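Local coordinates for protein peptidase M42 (Thaumarchaeota archaeon SCGC AB-539-E09, PDB 5DS0) that probably removes amino acids from the N-termini of peptides as a cobalt-bound M42-family aminopeptidase of the dodecameric TET type, at residues 4-9 with 188-193; 94-99 with 112-117. One frame throughout, in Å; residues are numbered along the deposited sequence.

Contact 1. Residues 4-9 with 188-193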
loop_
_atom_site.group_PDB
_atom_site.type_symbol
_atom_site.label_atom_id
_atom_site.label_comp_id
_atom_site.label_asym_id
_atom_site.label_seq_id
_atom_site.Cartn_x
_atom_site.Cartn_y
_atom_site.Cartn_z
ATOM N N ASP C 4 9.470 -45.138 -40.243
ATOM C CA ASP C 4 8.186 -44.543 -40.618
ATOM C C ASP C 4 7.133 -44.844 -39.577
ATOM O O ASP C 4 6.477 -43.935 -39.082
ATOM C CB ASP C 4 7.693 -45.099 -41.954
ATOM C CG ASP C 4 8.400 -44.504 -43.140
ATOM O OD1 ASP C 4 9.339 -43.679 -42.964
ATOM O OD2 ASP C 4 8.021 -44.876 -44.273
ATOM N N LYS C 5 6.987 -46.124 -39.254
ATOM C CA LYS C 5 6.012 -46.580 -38.262
ATOM C C LYS C 5 6.225 -45.983 -36.886
ATOM O O LYS C 5 5.262 -45.702 -36.199
ATOM C CB LYS C 5 5.996 -48.108 -38.162
ATOM C CG LYS C 5 5.238 -48.757 -39.295
ATOM C CD LYS C 5 5.112 -50.252 -39.343
ATOM C CE LYS C 5 4.041 -50.595 -40.434
ATOM N NZ LYS C 5 2.778 -50.950 -39.741
ATOM N N SER C 6 7.483 -45.771 -36.502
ATOM C CA SER C 6 7.818 -45.058 -35.267
ATOM C C SER C 6 7.358 -43.607 -35.277
ATOM O O SER C 6 6.742 -43.142 -34.328
ATOM C CB SER C 6 9.319 -45.093 -35.005
ATOM O OG SER C 6 9.638 -46.237 -34.275
HETATM N N MSE C 7 7.696 -42.883 -36.336
HETATM C CA MSE C 7 7.314 -41.487 -36.437
HETATM C C MSE C 7 5.836 -41.352 -36.593
HETATM O O MSE C 7 5.279 -40.362 -36.132
HETATM C CB MSE C 7 8.052 -40.788 -37.580
HETATM C CG MSE C 7 9.508 -40.510 -37.189
HETATM SE SE MSE C 7 9.682 -39.333 -35.575
HETATM C CE MSE C 7 10.825 -40.589 -34.545
ATOM N N GLU C 8 5.193 -42.315 -37.249
ATOM C CA GLU C 8 3.723 -42.303 -37.399
ATOM C C GLU C 8 3.071 -42.539 -36.039
ATOM O O GLU C 8 2.050 -41.957 -35.746
ATOM C CB GLU C 8 3.239 -43.344 -38.435
ATOM C CG GLU C 8 1.782 -43.189 -39.043
ATOM C CD GLU C 8 1.441 -44.241 -40.134
ATOM O OE1 GLU C 8 2.049 -45.358 -40.119
ATOM O OE2 GLU C 8 0.547 -43.961 -41.021
ATOM N N LEU C 9 3.693 -43.367 -35.207
ATOM C CA LEU C 9 3.216 -43.567 -33.855
ATOM C C LEU C 9 3.354 -42.294 -33.039
ATOM O O LEU C 9 2.393 -41.834 -32.442
ATOM C CB LEU C 9 3.979 -44.685 -33.166
ATOM C CG LEU C 9 3.658 -44.875 -31.683
ATOM C CD1 LEU C 9 2.228 -45.331 -31.518
ATOM C CD2 LEU C 9 4.598 -45.866 -31.027
ATOM N N LEU C 188 9.119 -46.450 -23.788
ATOM C CA LEU C 188 8.993 -47.796 -23.249
ATOM C C LEU C 188 8.434 -48.768 -24.284
ATOM O O LEU C 188 8.852 -49.923 -24.346
ATOM C CB LEU C 188 8.161 -47.818 -21.969
ATOM C CG LEU C 188 6.686 -47.422 -22.013
ATOM C CD1 LEU C 188 5.752 -48.603 -22.249
ATOM C CD2 LEU C 188 6.319 -46.738 -20.703
HETATM N N MSE C 189 7.511 -48.293 -25.105
HETATM C CA MSE C 189 6.984 -49.107 -26.201
HETATM C C MSE C 189 8.045 -49.436 -27.221
HETATM O O MSE C 189 8.112 -50.560 -27.702
HETATM C CB MSE C 189 5.839 -48.374 -26.882
HETATM C CG MSE C 189 4.589 -48.508 -26.034
HETATM SE SE MSE C 189 3.049 -47.798 -27.024
HETATM C CE MSE C 189 3.420 -45.867 -26.922
ATOM N N GLU C 190 8.869 -48.460 -27.577
ATOM C CA GLU C 190 9.930 -48.688 -28.548
ATOM C C GLU C 190 10.998 -49.597 -27.987
ATOM O O GLU C 190 11.604 -50.369 -28.723
ATOM C CB GLU C 190 10.559 -47.370 -28.999
ATOM C CG GLU C 190 9.691 -46.594 -29.980
ATOM C CD GLU C 190 9.505 -47.327 -31.292
ATOM O OE1 GLU C 190 10.439 -47.289 -32.120
ATOM O OE2 GLU C 190 8.453 -47.979 -31.467
ATOM N N ALA C 191 11.246 -49.495 -26.688
ATOM C CA ALA C 191 12.217 -50.359 -26.043
ATOM C C ALA C 191 11.762 -51.806 -26.150
ATOM O O ALA C 191 12.519 -52.666 -26.576
ATOM C CB ALA C 191 12.395 -49.969 -24.589
ATOM N N ILE C 192 10.525 -52.072 -25.767
ATOM C CA ILE C 192 9.989 -53.419 -25.832
ATOM C C ILE C 192 9.978 -53.924 -27.269
ATOM O O ILE C 192 10.331 -55.075 -27.523
ATOM C CB ILE C 192 8.582 -53.488 -25.210
ATOM C CG1 ILE C 192 8.696 -53.378 -23.689
ATOM C CG2 ILE C 192 7.888 -54.791 -25.559
ATOM C CD1 ILE C 192 7.406 -52.995 -23.002
ATOM N N ARG C 193 9.587 -53.072 -28.208
ATOM C CA ARG C 193 9.546 -53.482 -29.607
ATOM C C ARG C 193 10.908 -53.913 -30.073
ATOM O O ARG C 193 11.057 -54.985 -30.648
ATOM C CB ARG C 193 9.052 -52.356 -30.506
ATOM C CG ARG C 193 9.018 -52.746 -31.979
ATOM C CD ARG C 193 8.529 -51.626 -32.874
ATOM N NE ARG C 193 9.467 -50.512 -32.979
ATOM C CZ ARG C 193 10.582 -50.488 -33.709
ATOM N NH1 ARG C 193 10.955 -51.533 -34.430
ATOM N NH2 ARG C 193 11.339 -49.391 -33.679
#
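The carboxylate carbon of Glu190 sits at the edge of the Arg193 guanidinium, in the guanidinium plane, yet both arginine nitrogens and the Ser6 hydroxyl come from above the carboxylate plane. Glu190 and Arg193 lie one turn apart on the same helix, and the grip is side-on: NH2 of Arg193 reaches OE1 of Glu190 at 2.8 Å and NE of Arg193 reaches OE2 of Glu190 at 3.1 Å, both nearly straight. A bend at chi3 (70°) turns the NE/NH2 edge of the guanidinium back toward Glu190, itself bent at chi2. From the other helix OG of Ser6 gives OE1 of Glu190 its second bond, at 2.5 Å and 57° out of the carboxylate plane. OE2 also bonds Tyr33 OH, and NH1 of Arg193 bridges to Asp197; this network would favour an ionised Glu190. Beside it, CD2 of Leu9 touches the methyl CE of selenomethionine Met189 at 4.3 Å. The short helical axes approach to 12.0 Å, nearly antiparallel (157°). The N-terminal helix 2-15 thus packs on helix 179-197, which carries the cobalt ligand Asp180 near its start and lies against strand 60-66 in the alpha/beta catalytic domain of the zinc-exopeptidase clan.

Contact 2. Residues 94-99 with 112-117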
loop_
_atom_site.group_PDB
_atom_site.type_symbol
_atom_site.label_atom_id
_atom_site.label_comp_id
_atom_site.label_asym_id
_atom_site.label_seq_id
_atom_site.Cartn_x
_atom_site.Cartn_y
_atom_site.Cartn_z
ATOM N N GLN C 94 -1.482 -17.879 -17.683
ATOM C CA GLN C 94 -0.949 -16.963 -18.693
ATOM C C GLN C 94 -0.681 -17.559 -20.091
ATOM O O GLN C 94 -0.506 -16.806 -21.054
ATOM C CB GLN C 94 0.291 -16.289 -18.151
ATOM C CG GLN C 94 -0.002 -15.540 -16.858
ATOM C CD GLN C 94 0.909 -14.335 -16.653
ATOM O OE1 GLN C 94 1.156 -13.568 -17.590
ATOM N NE2 GLN C 94 1.417 -14.169 -15.440
ATOM N N VAL C 95 -0.694 -18.889 -20.198
ATOM C CA VAL C 95 -0.592 -19.567 -21.505
ATOM C C VAL C 95 -1.938 -19.975 -22.128
ATOM O O VAL C 95 -1.947 -20.618 -23.161
ATOM C CB VAL C 95 0.293 -20.834 -21.449
ATOM C CG1 VAL C 95 1.691 -20.503 -20.986
ATOM C CG2 VAL C 95 -0.320 -21.912 -20.549
ATOM N N LEU C 96 -3.056 -19.593 -21.516
ATOM C CA LEU C 96 -4.363 -20.062 -21.940
ATOM C C LEU C 96 -5.093 -19.155 -22.921
ATOM O O LEU C 96 -5.626 -19.634 -23.908
ATOM C CB LEU C 96 -5.256 -20.281 -20.725
ATOM C CG LEU C 96 -4.861 -21.399 -19.762
ATOM C CD1 LEU C 96 -5.799 -21.405 -18.560
ATOM C CD2 LEU C 96 -4.882 -22.753 -20.459
ATOM N N LEU C 97 -5.181 -17.866 -22.632
ATOM C CA LEU C 97 -5.953 -16.951 -23.478
ATOM C C LEU C 97 -5.566 -16.998 -24.936
ATOM O O LEU C 97 -4.373 -16.995 -25.289
ATOM C CB LEU C 97 -5.815 -15.510 -23.008
ATOM C CG LEU C 97 -6.757 -15.083 -21.884
ATOM C CD1 LEU C 97 -6.611 -13.589 -21.633
ATOM C CD2 LEU C 97 -8.206 -15.418 -22.203
ATOM N N GLY C 98 -6.588 -17.069 -25.783
ATOM C CA GLY C 98 -6.405 -17.018 -27.231
ATOM C C GLY C 98 -6.089 -18.348 -27.868
ATOM O O GLY C 98 -5.844 -18.409 -29.075
ATOM N N GLN C 99 -6.139 -19.418 -27.074
ATOM C CA GLN C 99 -5.703 -20.735 -27.533
ATOM C C GLN C 99 -6.851 -21.599 -28.044
ATOM O O GLN C 99 -7.957 -21.510 -27.547
ATOM C CB GLN C 99 -4.996 -21.473 -26.408
ATOM C CG GLN C 99 -3.716 -20.807 -25.934
ATOM C CD GLN C 99 -2.504 -21.134 -26.782
ATOM O OE1 GLN C 99 -2.576 -21.888 -27.756
ATOM N NE2 GLN C 99 -1.377 -20.566 -26.409
ATOM N N GLY C 112 -13.169 -24.773 -30.453
ATOM C CA GLY C 112 -13.395 -23.527 -29.747
ATOM C C GLY C 112 -12.111 -22.797 -29.386
ATOM O O GLY C 112 -10.999 -23.263 -29.676
ATOM N N ILE C 113 -12.284 -21.642 -28.756
ATOM C CA ILE C 113 -11.196 -20.756 -28.432
ATOM C C ILE C 113 -11.341 -20.319 -26.996
ATOM O O ILE C 113 -12.417 -19.923 -26.586
ATOM C CB ILE C 113 -11.261 -19.495 -29.284
ATOM C CG1 ILE C 113 -11.204 -19.841 -30.765
ATOM C CG2 ILE C 113 -10.101 -18.573 -28.954
ATOM C CD1 ILE C 113 -11.640 -18.701 -31.658
ATOM N N ILE C 114 -10.252 -20.356 -26.235
ATOM C CA ILE C 114 -10.285 -19.853 -24.867
ATOM C C ILE C 114 -10.325 -18.329 -24.913
ATOM O O ILE C 114 -9.513 -17.690 -25.601
ATOM C CB ILE C 114 -9.080 -20.324 -24.060
ATOM C CG1 ILE C 114 -9.078 -21.851 -23.971
ATOM C CG2 ILE C 114 -9.128 -19.740 -22.664
ATOM C CD1 ILE C 114 -7.868 -22.439 -23.265
ATOM N N ALA C 115 -11.288 -17.747 -24.215
ATOM C CA ALA C 115 -11.521 -16.307 -24.291
ATOM C C ALA C 115 -11.862 -15.714 -22.949
ATOM O O ALA C 115 -12.172 -16.432 -21.995
ATOM C CB ALA C 115 -12.640 -16.012 -25.269
ATOM N N SER C 116 -11.775 -14.392 -22.881
ATOM C CA SER C 116 -12.211 -13.653 -21.702
ATOM C C SER C 116 -12.925 -12.399 -22.147
ATOM O O SER C 116 -13.042 -12.132 -23.341
ATOM C CB SER C 116 -11.021 -13.274 -20.828
ATOM O OG SER C 116 -10.248 -12.259 -21.438
ATOM N N LYS C 117 -13.399 -11.623 -21.184
ATOM C CA LYS C 117 -13.852 -10.276 -21.483
ATOM C C LYS C 117 -12.677 -9.486 -22.045
ATOM O O LYS C 117 -11.583 -9.544 -21.478
ATOM C CB LYS C 117 -14.381 -9.582 -20.230
ATOM C CG LYS C 117 -15.836 -9.895 -19.932
ATOM C CD LYS C 117 -16.292 -9.211 -18.649
ATOM C CE LYS C 117 -15.863 -9.990 -17.406
ATOM N NZ LYS C 117 -16.272 -9.283 -16.168
#
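A positive phi at Gly98 (85°), well suited to glycine, completes the type II turn from Leu96 to Gln99, and Ile114 with CG1 anti to its carbonyl carbon (chi1 -61°) sends its side chain against that turn. The turn leads into strand 100-105, which pairs antiparallel with strand 108-115 in a closed six-stranded barrel, consistent with the dimerisation domain of M42 relatives. Here too it faces the second subunit: Gln99 packs on its Gln99, and the amide of Gln94 bonds backbone atoms of its Lys129 and Val131. Both backbone polar groups of Ile114 are used: its N donates to O of Gln99 at 2.9 Å, almost straight (171°) and in the carbonyl plane, while N of Gly98 donates to O of Ile114 at 3.0 Å from above the carbonyl plane. CB of Ile114 lies 3.5 Å from O of Leu96, and the two side chains cross obliquely, CD1 of Ile114 touching CD2 of Leu96 at 4.1 Å, with Phe72 against both residues. Although the Leu97 side chain starts out away from the strand, its tip swings back, and CD2 of Leu97 rests 3.7 Å from C of Ala115 and 3.8 Å from CB of Ser116.

Overall arrangement
Both contacts are buried, but they share no helix or strand and belong to different parts of the subunit. Contact 1 lies in the catalytic alpha/beta body and contact 2 in the barrel; the centre of contact 1 is about 16 Å, and that of contact 2 about 23 Å, from the centre of the chain. Their centres are about 34 Å apart and their nearest atoms about 21 Å. Along the sequence, both segments of contact 2 fall between those of contact 1. The first joins two helices through a charged side-chain network beside a Leu9-Met189 apolar patch. The second joins a turn to a strand by backbone hydrogen bonds and aliphatic cover. No other chain touches contact 1, whereas contact 2 is buried partly against the second subunit.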